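Local coordinates for xylose isomerase-like TIM barrel domain-containing protein (Thermus thermophilus, PDB 3AYV), which binds zinc ions in a TIM barrel and may act on DNA as an apurinic/apyrimidinic endonuclease or related phosphodiesterase, at residues 26-30 / 52-58. Sequence-based numbering, arbitrary orientation.
With ZN (zinc ion), chain E.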
loop_
_atom_site.group_PDB
_atom_site.type_symbol
_atom_site.label_atom_id
_atom_site.label_comp_id
_atom_site.label_asym_id
_atom_site.label_seq_id
_atom_site.Cartn_x
_atom_site.Cartn_y
_atom_site.Cartn_z
ATOM N N ALA A 26 -10.261 2.683 7.066
ATOM C CA ALA A 26 -9.094 2.042 7.662
ATOM C C ALA A 26 -8.269 1.305 6.615
ATOM O O ALA A 26 -8.828 0.696 5.712
ATOM C CB ALA A 26 -9.529 1.059 8.737
ATOM N N GLU A 27 -6.945 1.367 6.756
ATOM C CA GLU A 27 -6.080 0.393 6.086
ATOM C C GLU A 27 -5.182 -0.223 7.140
ATOM O O GLU A 27 -4.275 0.438 7.673
ATOM C CB GLU A 27 -5.263 1.027 4.957
ATOM C CG GLU A 27 -4.423 -0.023 4.246
ATOM C CD GLU A 27 -4.081 0.344 2.835
ATOM O OE1 GLU A 27 -2.907 0.660 2.588
ATOM O OE2 GLU A 27 -4.980 0.310 1.973
ATOM N N VAL A 28 -5.445 -1.483 7.453
ATOM C CA VAL A 28 -4.813 -2.136 8.580
ATOM C C VAL A 28 -3.618 -2.962 8.130
ATOM O O VAL A 28 -3.750 -3.851 7.286
ATOM C CB VAL A 28 -5.783 -3.096 9.298
ATOM C CG1 VAL A 28 -5.122 -3.591 10.601
ATOM C CG2 VAL A 28 -7.114 -2.397 9.598
ATOM N N TYR A 29 -2.460 -2.676 8.710
ATOM C CA TYR A 29 -1.284 -3.477 8.416
ATOM C C TYR A 29 -1.281 -4.720 9.278
ATOM O O TYR A 29 -1.436 -4.661 10.505
ATOM C CB TYR A 29 -0.023 -2.639 8.615
ATOM C CG TYR A 29 1.227 -3.474 8.818
ATOM C CD1 TYR A 29 1.866 -4.088 7.737
ATOM C CD2 TYR A 29 1.803 -3.592 10.083
ATOM C CE1 TYR A 29 3.037 -4.840 7.918
ATOM C CE2 TYR A 29 2.972 -4.339 10.281
ATOM C CZ TYR A 29 3.590 -4.950 9.199
ATOM O OH TYR A 29 4.764 -5.665 9.420
ATOM N N LEU A 30 -1.108 -5.867 8.629
ATOM C CA LEU A 30 -1.238 -7.143 9.309
ATOM C C LEU A 30 0.118 -7.571 9.896
ATOM O O LEU A 30 0.869 -8.315 9.247
ATOM C CB LEU A 30 -1.833 -8.203 8.361
ATOM C CG LEU A 30 -3.155 -7.809 7.679
ATOM C CD1 LEU A 30 -3.673 -8.949 6.776
ATOM C CD2 LEU A 30 -4.219 -7.483 8.721
ATOM N N LEU A 52 -12.683 -0.634 4.674
ATOM C CA LEU A 52 -11.457 -1.226 5.196
ATOM C C LEU A 52 -10.661 -1.908 4.084
ATOM O O LEU A 52 -11.213 -2.626 3.243
ATOM C CB LEU A 52 -11.766 -2.207 6.328
ATOM C CG LEU A 52 -10.566 -2.884 7.030
ATOM C CD1 LEU A 52 -10.880 -3.177 8.472
ATOM C CD2 LEU A 52 -10.087 -4.187 6.298
ATOM N N SER A 53 -9.359 -1.662 4.101
ATOM C CA SER A 53 -8.423 -2.348 3.227
ATOM C C SER A 53 -7.296 -2.831 4.138
ATOM O O SER A 53 -7.265 -2.496 5.320
ATOM C CB SER A 53 -7.912 -1.418 2.119
ATOM O OG SER A 53 -7.482 -0.154 2.615
ATOM N N VAL A 54 -6.389 -3.654 3.614
ATOM C CA VAL A 54 -5.276 -4.110 4.457
ATOM C C VAL A 54 -3.954 -3.881 3.744
ATOM O O VAL A 54 -3.901 -3.828 2.516
ATOM C CB VAL A 54 -5.344 -5.616 4.856
ATOM C CG1 VAL A 54 -6.655 -5.959 5.577
ATOM C CG2 VAL A 54 -5.149 -6.493 3.630
ATOM N N HIS A 55 -2.894 -3.735 4.539
ATOM C CA HIS A 55 -1.523 -3.822 4.003
ATOM C C HIS A 55 -0.985 -5.183 4.389
ATOM O O HIS A 55 -0.912 -5.526 5.573
ATOM C CB HIS A 55 -0.645 -2.716 4.598
ATOM C CG HIS A 55 0.602 -2.476 3.811
ATOM N ND1 HIS A 55 1.514 -3.479 3.529
ATOM C CD2 HIS A 55 1.071 -1.359 3.210
ATOM C CE1 HIS A 55 2.495 -2.977 2.792
ATOM N NE2 HIS A 55 2.255 -1.693 2.598
ATOM N N LEU A 56 -0.656 -6.001 3.383
ATOM C CA LEU A 56 -0.131 -7.329 3.600
ATOM C C LEU A 56 1.275 -7.238 4.188
ATOM O O LEU A 56 1.889 -6.183 4.126
ATOM C CB LEU A 56 -0.142 -8.131 2.296
ATOM C CG LEU A 56 -1.542 -8.366 1.718
ATOM C CD1 LEU A 56 -1.452 -8.961 0.347
ATOM C CD2 LEU A 56 -2.342 -9.331 2.648
ATOM N N PRO A 57 1.737 -8.307 4.846
ATOM C CA PRO A 57 3.115 -8.287 5.382
ATOM C C PRO A 57 4.127 -7.957 4.283
ATOM O O PRO A 57 3.874 -8.269 3.093
ATOM C CB PRO A 57 3.307 -9.733 5.864
ATOM C CG PRO A 57 1.863 -10.155 6.263
ATOM C CD PRO A 57 1.042 -9.575 5.161
ATOM N N PHE A 58 5.256 -7.340 4.663
ATOM C CA PHE A 58 6.288 -7.021 3.683
ATOM C C PHE A 58 7.721 -7.053 4.229
ATOM O O PHE A 58 8.657 -7.202 3.442
ATOM C CB PHE A 58 6.047 -5.641 3.059
ATOM C CG PHE A 58 6.194 -4.509 4.034
ATOM C CD1 PHE A 58 7.420 -3.831 4.166
ATOM C CD2 PHE A 58 5.114 -4.117 4.830
ATOM C CE1 PHE A 58 7.562 -2.797 5.072
ATOM C CE2 PHE A 58 5.239 -3.066 5.756
ATOM C CZ PHE A 58 6.462 -2.406 5.876
HETATM ZN ZN ZN E . 3.547 -0.019 1.708
HETATM O O HOH W 1 5.757 -7.334 7.491
HETATM O O HOH W 2 2.782 1.561 2.867
HETATM O O HOH W 3 5.162 0.386 3.517
#
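Parallel strands 26-29 and 52-55 run side by side, their axes 27° apart, tied by four backbone hydrogen bonds, Ser53 N to Ala26 O being the first. Glu27, Ser53, Tyr29 and His55 face the barrel interior. The extended Glu27 chain reaches into the barrel, its CG anti to the backbone N (chi1 -178°); OE2 accepts a hydrogen bond from Ser53 OG, though the position of OE2 is less certain, and OE1 is hydrogen-bonded to NE2 of the zinc ligand His187. Replacing Glu27 with alanine would probably leave His187 NE2 without its partner and Ser53 OG without a likely acceptor. His55 ND1 donates to Leu56 O at 2.8 Å, on a lone pair and within the ring plane, which fixes the ring's rotation and aims NE2 at the zinc, 2.3 Å away. His96, Glu136 and two waters complete that site. Tyr29 CE1 lies 3.6 Å from Phe58 CE2, the ring planes at 60°, while one water links Tyr29 OH to Phe58 N. On the outer face, Val28 CG2 meets Leu52 CD1 at 4.0 Å, and helix 68-87 covers Leu30 and Val54. This beta-alpha-beta unit thus has a polar interior where Glu27 OE1 and Leu56 O hold zinc-binding histidines from the second shell.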